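Local structure of putative exported protein (Peptoclostridium difficile, 5TTA) at residues 71-75 with 173-178. The protein is of unknown function but is probably exported, and belongs to the uncharacterised DUF5780 family. Residues are numbered along the deposited sequence; the frame is centred on the assembly and turned at random.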
ATOM      1  N   ALA A  71      16.689   8.432  13.674  1.00 26.83           N
ATOM      2  CA  ALA A  71      15.378   7.806  13.790  1.00 27.76           C
ATOM      3  C   ALA A  71      15.426   6.357  13.313  1.00 22.47           C
ATOM      4  O   ALA A  71      16.053   6.047  12.299  1.00 22.55           O
ATOM      5  CB  ALA A  71      14.361   8.589  12.972  1.00 21.75           C
ATOM      6  N   ILE A  72      14.725   5.475  14.023  1.00 17.33           N
ATOM      7  CA  ILE A  72      14.735   4.040  13.738  1.00 19.85           C
ATOM      8  C   ILE A  72      13.437   3.662  13.024  1.00 26.21           C
ATOM      9  O   ILE A  72      12.345   3.732  13.605  1.00 18.93           O
ATOM     10  CB  ILE A  72      14.934   3.222  15.023  1.00 25.18           C
ATOM     11  CG1 ILE A  72      16.388   3.382  15.518  1.00 26.69           C
ATOM     12  CG2 ILE A  72      14.578   1.729  14.797  1.00 20.68           C
ATOM     13  CD1 ILE A  72      16.625   2.899  16.932  1.00 26.26           C
HETATM   14  N   MSE A  73      13.552   3.257  11.758  1.00 21.18           N
HETATM   15  CA  MSE A  73      12.367   2.930  10.973  1.00 22.91           C
HETATM   16  C   MSE A  73      11.988   1.452  11.037  1.00 27.31           C
HETATM   17  O   MSE A  73      10.835   1.125  10.773  1.00 23.84           O
HETATM   18  CB  MSE A  73      12.549   3.366   9.508  1.00 29.23           C
HETATM   19  CG  MSE A  73      13.262   2.391   8.606  1.00 39.52           C
HETATM   20 SE   MSE A  73      13.412   3.115   6.786  0.77 47.36          SE
HETATM   21  CE  MSE A  73      11.583   3.069   6.318  1.00 33.58           C
ATOM     22  N   ASP A  74      12.925   0.552  11.382  1.00 20.93           N
ATOM     23  CA  ASP A  74      12.588  -0.860  11.513  1.00 21.53           C
ATOM     24  C   ASP A  74      13.554  -1.513  12.498  1.00 19.66           C
ATOM     25  O   ASP A  74      14.625  -0.986  12.789  1.00 17.79           O
ATOM     26  CB  ASP A  74      12.616  -1.577  10.133  1.00 28.19           C
ATOM     27  CG  ASP A  74      11.847  -2.917  10.125  1.00 34.09           C
ATOM     28  OD1 ASP A  74      11.157  -3.267  11.110  1.00 27.15           O
ATOM     29  OD2 ASP A  74      11.942  -3.636   9.112  1.00 39.73           O
ATOM     30  N   TYR A  75      13.136  -2.633  13.071  1.00 18.27           N
ATOM     31  CA  TYR A  75      14.022  -3.385  13.952  1.00 18.85           C
ATOM     32  C   TYR A  75      13.661  -4.853  13.858  1.00 19.29           C
ATOM     33  O   TYR A  75      12.601  -5.223  13.354  1.00 19.93           O
ATOM     34  CB  TYR A  75      13.971  -2.892  15.424  1.00 15.66           C
ATOM     35  CG  TYR A  75      12.603  -2.965  16.099  1.00 25.61           C
ATOM     36  CD1 TYR A  75      11.947  -4.192  16.280  1.00 30.95           C
ATOM     37  CD2 TYR A  75      12.003  -1.825  16.612  1.00 23.25           C
ATOM     38  CE1 TYR A  75      10.708  -4.266  16.902  1.00 25.35           C
ATOM     39  CE2 TYR A  75      10.779  -1.886  17.244  1.00 26.34           C
ATOM     40  CZ  TYR A  75      10.136  -3.104  17.391  1.00 30.60           C
ATOM     41  OH  TYR A  75       8.905  -3.146  18.023  1.00 24.45           O
ATOM     42  N   ALA A 173       6.749   4.154   6.794  1.00 33.97           N
ATOM     43  CA  ALA A 173       7.571   3.653   7.888  1.00 34.02           C
ATOM     44  C   ALA A 173       8.509   4.730   8.424  1.00 29.23           C
ATOM     45  O   ALA A 173       8.761   4.792   9.630  1.00 29.04           O
ATOM     46  CB  ALA A 173       8.356   2.424   7.427  1.00 35.96           C
ATOM     47  N   LYS A 174       9.028   5.601   7.550  1.00 31.16           N
ATOM     48  CA  LYS A 174       9.880   6.694   8.024  1.00 30.13           C
ATOM     49  C   LYS A 174       9.088   7.685   8.881  1.00 29.30           C
ATOM     50  O   LYS A 174       9.582   8.182   9.899  1.00 29.06           O
ATOM     51  CB  LYS A 174      10.545   7.394   6.836  1.00 33.96           C
ATOM     52  CG  LYS A 174      11.898   6.747   6.471  1.00 40.43           C
ATOM     53  CD  LYS A 174      12.160   6.647   4.958  1.00 48.36           C
ATOM     54  CE  LYS A 174      12.726   7.927   4.354  1.00 61.22           C
ATOM     55  NZ  LYS A 174      11.696   8.993   4.188  1.00 68.57           N
ATOM     56  N   GLN A 175       7.843   7.957   8.504  1.00 29.82           N
ATOM     57  CA  GLN A 175       7.027   8.858   9.307  1.00 39.51           C
ATOM     58  C   GLN A 175       6.660   8.248  10.657  1.00 34.97           C
ATOM     59  O   GLN A 175       6.417   8.982  11.622  1.00 48.35           O
ATOM     60  CB  GLN A 175       5.780   9.236   8.519  1.00 40.22           C
ATOM     61  CG  GLN A 175       6.102   9.990   7.249  1.00 46.35           C
ATOM     62  CD  GLN A 175       4.855  10.364   6.474  1.00 52.71           C
ATOM     63  OE1 GLN A 175       3.849  10.771   7.058  1.00 55.52           O
ATOM     64  NE2 GLN A 175       4.905  10.207   5.156  1.00 54.14           N
ATOM     65  N   ASN A 176       6.614   6.916  10.745  1.00 26.51           N
ATOM     66  CA  ASN A 176       6.331   6.216  11.991  1.00 27.90           C
ATOM     67  C   ASN A 176       7.585   5.793  12.757  1.00 25.23           C
ATOM     68  O   ASN A 176       7.487   4.946  13.645  1.00 27.46           O
ATOM     69  CB  ASN A 176       5.482   4.975  11.714  1.00 35.89           C
ATOM     70  CG  ASN A 176       4.068   5.319  11.398  1.00 44.02           C
ATOM     71  OD1 ASN A 176       3.336   5.799  12.259  1.00 47.47           O
ATOM     72  ND2 ASN A 176       3.668   5.096  10.153  1.00 47.73           N
ATOM     73  N   ALA A 177       8.744   6.357  12.446  1.00 27.00           N
ATOM     74  CA  ALA A 177       9.982   5.898  13.070  1.00 25.39           C
ATOM     75  C   ALA A 177      10.047   6.296  14.550  1.00 31.25           C
ATOM     76  O   ALA A 177       9.402   7.253  15.000  1.00 25.44           O
ATOM     77  CB  ALA A 177      11.188   6.471  12.332  1.00 29.05           C
ATOM     78  N   ILE A 178      10.835   5.537  15.312  1.00 25.76           N
ATOM     79  CA  ILE A 178      11.141   5.886  16.697  1.00 24.16           C
ATOM     80  C   ILE A 178      12.190   6.991  16.676  1.00 31.06           C
ATOM     81  O   ILE A 178      13.313   6.780  16.206  1.00 26.99           O
ATOM     82  CB  ILE A 178      11.644   4.669  17.495  1.00 19.05           C
ATOM     83  CG1 ILE A 178      10.618   3.527  17.455  1.00 27.15           C
ATOM     84  CG2 ILE A 178      11.886   5.079  18.925  1.00 19.64           C
ATOM     85  CD1 ILE A 178      11.127   2.196  18.011  1.00 25.77           C
TER
HETATM   86  O   HOH W   1       8.596   2.528  11.173  1.00 26.21           O
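I72, at the start of strand 72-82, forms a single antiparallel bridge with I178, a hydrogen-bonded pair with CA atoms 5.0 Å apart: I72 N donates to I178 O and I178 N to I72 O, both at 2.9 Å. Helix 156-175 has just ended; N176 leaves helical geometry and the extended A177 brings the chain alongside the strand. A water spans the gap beside the bridge, donating to M73 O and A173 O, each at 2.7 Å. The selenomethionine M73 reaches the last helical turn, its CE 3.5 Å from A173 CB and 3.7 Å from K174 CG, while A177 CB lies 3.9 Å from A71 CB. I178 CD1 meets the edge of the Y75 ring, 4.2 Å from CE2; Y75 OH hydrogen-bonds D186 of strand 183-189. A classic beta bulge sets M73 and D74 together opposite T214 of strand 205-215, and D74 also forms a salt bridge with R135 of strand 131-135. The last turn of helix 156-175 and the loop after it are thus joined to the start of strand 72-82.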